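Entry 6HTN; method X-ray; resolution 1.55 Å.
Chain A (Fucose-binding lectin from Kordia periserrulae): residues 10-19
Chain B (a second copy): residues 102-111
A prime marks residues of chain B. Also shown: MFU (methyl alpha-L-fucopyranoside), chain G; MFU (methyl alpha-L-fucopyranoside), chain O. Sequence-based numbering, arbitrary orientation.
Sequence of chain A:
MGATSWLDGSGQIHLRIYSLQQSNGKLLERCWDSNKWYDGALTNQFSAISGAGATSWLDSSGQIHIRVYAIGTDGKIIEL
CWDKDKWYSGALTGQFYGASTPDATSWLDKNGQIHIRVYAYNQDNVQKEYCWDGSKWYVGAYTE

Chain A, residues 10-19: SGQIHLRIYS
Chain B 102-111: PDATSWLDKN

Residues 10-19 of chain A and 102-111 of chain B, two copies of the same fucose-binding lectin, each contribute one extended segment to the contact. In chain A, Ser10, Gly11 and Gln12 form a loop leading into a strand that runs from Ile13 to Ser19; in chain B the strand spans Asp103′ to Leu108′ and gives way to a loop at Asp109′. The two strands are almost antiparallel, with 171° between their N-to-C directions, but their axes come no closer than 9.1 Å. That spacing is too wide for backbone pairing, and no hydrogen bond crosses between the stretches; they meet through side chains.

The register pairs the CA atoms of Gly11 and Asp109′ at 7.1 Å, of Ile13 and Trp107′ at 7.7 Å, and of Leu15 and Thr105′ at 8.4 Å, so the backbones diverge gradually along chain A. Phi/psi values are typical of strands, for example -77/141 at Ile13, -116/142 at Leu15, -142/164 at Thr105′ and -155/152 at Trp107′. Gly11 instead adopts 85/14. A CB there would be jammed against the preceding carbonyl oxygen and would also lie 2.6 Å from Lys110′ CE. Without one, Gly11 CA approaches Lys110′ CE at 3.9 Å, an aliphatic contact at the exposed margin. Lys110′ has chi1 -39°, chi2 -131°, chi3 141° and chi4 -90°.

The center of the contact is Ile13 against Trp107′, both with CA-to-CB bonds directed toward the opposite stretch. Ile13 is t at chi1 (-170°) and p at chi2 (60°); Trp107′ is p at chi1 (66°) with chi2 of 97°. The indole thereby offers a face to the isoleucine. Ile13 CG1 lies 3.5 Å from the centroid of the Trp107′ six-membered ring, 13° off its normal, in a CH-pi interaction, while Ile13 CD1 reaches Trp107′ CD2 at 3.4 Å. Aliphatic hydrogens can thus meet the pi cloud, and the packing helps bury Ile13 while covering part of the Trp107′ surface.

Leu15 starts sideways, but its m,t rotamer (-55°, 175°) brings its end nearer. Leu15 CD2 packs 3.9 Å from Trp107′ CZ3, obliquely to the ring, and 4.1 Å from Thr105′ CG2, the methyl of a threonine with chi1 t (-166°). Its other methyl, Leu15 CD1, lies 3.5 Å from O4 of the methyl fucoside of chain O, whose C6 also lies oblique to the indole.

Arg16 is out of reach of chain B and serves the other sugar. With chi angles of -60°, -72°, -177° and -87°, its NE donates to O4 of the chain G methyl fucoside at 2.9 Å, and its NH2 to O5 of that sugar at 2.8 Å. Arg16 NH1 hydrogen-bonds Leu15 O at 2.9 Å, helping to hold the guanidinium in place. Gln12 (chi1 172°, chi2 64°, chi3 59°) instead reaches forward along its own chain, its NE2 donating nearly linearly to Ile13 O at 2.9 Å.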

# COMPACT_ATOMS: atom_id res chain seq x y z
N SER A 10 -38.31 -9.19 5.29
CA SER A 10 -38.59 -10.56 4.78
C SER A 10 -37.44 -11.52 5.06
O SER A 10 -37.58 -12.70 4.72
CB SER A 10 -38.91 -10.50 3.31
OG SER A 10 -37.71 -10.37 2.54
N GLY A 11 -36.32 -11.04 5.64
CA GLY A 11 -35.16 -11.91 5.89
C GLY A 11 -34.25 -12.04 4.67
O GLY A 11 -33.42 -12.96 4.64
N GLN A 12 -34.45 -11.18 3.68
CA GLN A 12 -33.57 -11.15 2.48
C GLN A 12 -32.33 -10.30 2.82
O GLN A 12 -32.50 -9.13 3.20
CB GLN A 12 -34.31 -10.56 1.27
CG GLN A 12 -33.43 -10.32 0.05
CD GLN A 12 -32.86 -11.58 -0.52
OE1 GLN A 12 -33.59 -12.50 -0.92
NE2 GLN A 12 -31.54 -11.70 -0.59
N ILE A 13 -31.17 -10.86 2.54
CA ILE A 13 -29.86 -10.13 2.70
C ILE A 13 -29.68 -9.15 1.53
O ILE A 13 -29.97 -9.47 0.37
CB ILE A 13 -28.71 -11.13 2.80
CG1 ILE A 13 -27.41 -10.42 3.21
CG2 ILE A 13 -28.51 -11.95 1.55
CD1 ILE A 13 -27.50 -9.70 4.56
N HIS A 14 -29.14 -7.99 1.85
CA HIS A 14 -28.69 -6.97 0.89
C HIS A 14 -27.20 -6.74 1.14
O HIS A 14 -26.84 -6.54 2.31
CB HIS A 14 -29.47 -5.68 1.04
CG HIS A 14 -30.94 -5.90 0.82
ND1 HIS A 14 -31.53 -5.65 -0.42
CD2 HIS A 14 -31.91 -6.40 1.64
CE1 HIS A 14 -32.84 -5.96 -0.33
NE2 HIS A 14 -33.10 -6.44 0.89
N LEU A 15 -26.39 -6.81 0.09
CA LEU A 15 -24.92 -6.57 0.21
C LEU A 15 -24.57 -5.35 -0.58
O LEU A 15 -25.09 -5.15 -1.72
CB LEU A 15 -24.16 -7.79 -0.33
CG LEU A 15 -24.48 -9.16 0.25
CD1 LEU A 15 -23.70 -10.26 -0.50
CD2 LEU A 15 -24.15 -9.23 1.73
N ARG A 16 -23.66 -4.54 -0.06
CA ARG A 16 -23.11 -3.39 -0.79
C ARG A 16 -21.59 -3.46 -0.66
O ARG A 16 -21.09 -3.40 0.50
CB ARG A 16 -23.66 -2.05 -0.37
CG ARG A 16 -25.17 -1.92 -0.54
CD ARG A 16 -25.53 -1.80 -2.04
NE ARG A 16 -26.99 -1.60 -2.21
CZ ARG A 16 -27.90 -2.55 -2.29
NH1 ARG A 16 -27.63 -3.81 -2.15
NH2 ARG A 16 -29.16 -2.20 -2.49
N ILE A 17 -20.88 -3.58 -1.77
CA ILE A 17 -19.41 -3.79 -1.80
C ILE A 17 -18.79 -2.61 -2.52
O ILE A 17 -19.12 -2.38 -3.71
CB ILE A 17 -19.06 -5.14 -2.43
CG1 ILE A 17 -19.86 -6.31 -1.89
CG2 ILE A 17 -17.56 -5.37 -2.37
CD1 ILE A 17 -19.72 -6.51 -0.36
N TYR A 18 -17.88 -1.90 -1.89
CA TYR A 18 -17.27 -0.67 -2.39
C TYR A 18 -15.79 -0.89 -2.69
O TYR A 18 -15.06 -1.46 -1.84
CB TYR A 18 -17.44 0.47 -1.38
CG TYR A 18 -18.90 0.76 -1.08
CD1 TYR A 18 -19.65 1.59 -1.93
CD2 TYR A 18 -19.55 0.12 -0.05
CE1 TYR A 18 -21.01 1.77 -1.70
CE2 TYR A 18 -20.88 0.31 0.19
CZ TYR A 18 -21.63 1.13 -0.64
OH TYR A 18 -23.00 1.22 -0.46
N SER A 19 -15.35 -0.43 -3.84
CA SER A 19 -13.94 -0.58 -4.25
C SER A 19 -13.52 0.56 -5.18
O SER A 19 -14.35 1.24 -5.74
CB SER A 19 -13.68 -1.91 -4.84
OG SER A 19 -14.43 -2.09 -6.08
N PRO B 102 -8.46 -7.69 3.54
CA PRO B 102 -9.79 -8.19 3.32
C PRO B 102 -10.90 -7.35 3.94
O PRO B 102 -10.72 -6.72 4.99
CB PRO B 102 -9.80 -9.59 3.94
CG PRO B 102 -8.33 -9.96 3.96
CD PRO B 102 -7.62 -8.66 4.22
N ASP B 103 -12.03 -7.32 3.23
CA ASP B 103 -13.29 -6.80 3.76
C ASP B 103 -14.16 -7.98 4.16
O ASP B 103 -14.06 -9.05 3.55
CB ASP B 103 -14.02 -6.02 2.66
CG ASP B 103 -13.47 -4.65 2.42
OD1 ASP B 103 -13.14 -3.96 3.41
OD2 ASP B 103 -13.41 -4.23 1.26
N ALA B 104 -15.01 -7.79 5.15
CA ALA B 104 -15.92 -8.89 5.58
C ALA B 104 -17.24 -8.31 6.05
O ALA B 104 -17.29 -7.24 6.62
CB ALA B 104 -15.30 -9.73 6.66
N THR B 105 -18.31 -9.05 5.81
CA THR B 105 -19.63 -8.76 6.39
C THR B 105 -20.28 -10.10 6.73
O THR B 105 -19.84 -11.15 6.27
CB THR B 105 -20.47 -7.86 5.49
OG1 THR B 105 -21.60 -7.33 6.18
CG2 THR B 105 -20.90 -8.57 4.22
N SER B 106 -21.33 -10.06 7.57
CA SER B 106 -21.97 -11.28 8.04
C SER B 106 -23.41 -10.93 8.41
O SER B 106 -23.70 -9.81 8.74
CB SER B 106 -21.24 -11.93 9.19
OG SER B 106 -21.19 -11.05 10.29
N TRP B 107 -24.24 -11.99 8.45
CA TRP B 107 -25.65 -11.83 8.89
C TRP B 107 -26.09 -13.19 9.42
O TRP B 107 -25.61 -14.22 9.02
CB TRP B 107 -26.57 -11.34 7.76
CG TRP B 107 -26.74 -12.32 6.65
CD1 TRP B 107 -27.78 -13.21 6.49
CD2 TRP B 107 -25.89 -12.49 5.51
NE1 TRP B 107 -27.61 -13.94 5.35
CE2 TRP B 107 -26.45 -13.54 4.73
CE3 TRP B 107 -24.69 -11.94 5.11
CZ2 TRP B 107 -25.88 -13.98 3.54
CZ3 TRP B 107 -24.11 -12.40 3.94
CH2 TRP B 107 -24.71 -13.38 3.16
N LEU B 108 -27.05 -13.12 10.38
CA LEU B 108 -27.68 -14.33 10.97
C LEU B 108 -29.02 -14.58 10.29
O LEU B 108 -29.78 -13.62 10.15
CB LEU B 108 -27.95 -14.04 12.44
CG LEU B 108 -26.83 -14.37 13.39
CD1 LEU B 108 -27.26 -13.94 14.80
CD2 LEU B 108 -26.42 -15.84 13.41
N ASP B 109 -29.24 -15.80 9.82
CA ASP B 109 -30.56 -16.16 9.26
C ASP B 109 -31.54 -16.49 10.41
O ASP B 109 -31.14 -16.49 11.60
CB ASP B 109 -30.43 -17.26 8.20
CG ASP B 109 -30.01 -18.61 8.69
OD1 ASP B 109 -30.22 -18.90 9.91
OD2 ASP B 109 -29.48 -19.38 7.85
N LYS B 110 -32.77 -16.81 10.05
CA LYS B 110 -33.88 -17.06 11.02
C LYS B 110 -33.55 -18.28 11.89
O LYS B 110 -34.09 -18.37 12.99
CB LYS B 110 -35.25 -17.27 10.33
CG LYS B 110 -35.59 -16.39 9.11
CD LYS B 110 -36.96 -15.65 9.05
CE LYS B 110 -36.87 -14.25 8.46
NZ LYS B 110 -36.62 -13.22 9.51
N ASN B 111 -32.72 -19.21 11.43
CA ASN B 111 -32.34 -20.44 12.17
C ASN B 111 -31.13 -20.19 13.06
O ASN B 111 -30.66 -21.18 13.65
CB ASN B 111 -32.02 -21.60 11.24
CG ASN B 111 -33.15 -21.89 10.29
OD1 ASN B 111 -34.31 -21.77 10.68
ND2 ASN B 111 -32.82 -22.26 9.06
C1 MFU G . -29.52 0.80 -4.65
C2 MFU G . -28.18 1.47 -4.98
C3 MFU G . -27.87 2.71 -4.21
C4 MFU G . -27.86 2.36 -2.73
C5 MFU G . -29.26 1.76 -2.52
C6 MFU G . -29.39 1.26 -1.04
O1 MFU G . -30.39 1.84 -4.95
O2 MFU G . -28.23 1.92 -6.38
O3 MFU G . -26.58 3.29 -4.51
O4 MFU G . -26.93 1.29 -2.43
O5 MFU G . -29.46 0.52 -3.22
CM MFU G . -31.76 1.40 -4.75
C1 MFU O . -24.00 -16.52 -2.73
C2 MFU O . -22.87 -15.78 -3.44
C3 MFU O . -23.31 -14.42 -3.81
C4 MFU O . -23.80 -13.57 -2.68
C5 MFU O . -25.00 -14.36 -2.07
C6 MFU O . -25.52 -13.62 -0.87
O1 MFU O . -25.01 -16.65 -3.71
O2 MFU O . -22.56 -16.57 -4.61
O3 MFU O . -22.23 -13.75 -4.54
O4 MFU O . -22.79 -13.46 -1.69
O5 MFU O . -24.53 -15.64 -1.71
CM MFU O . -26.24 -17.23 -3.14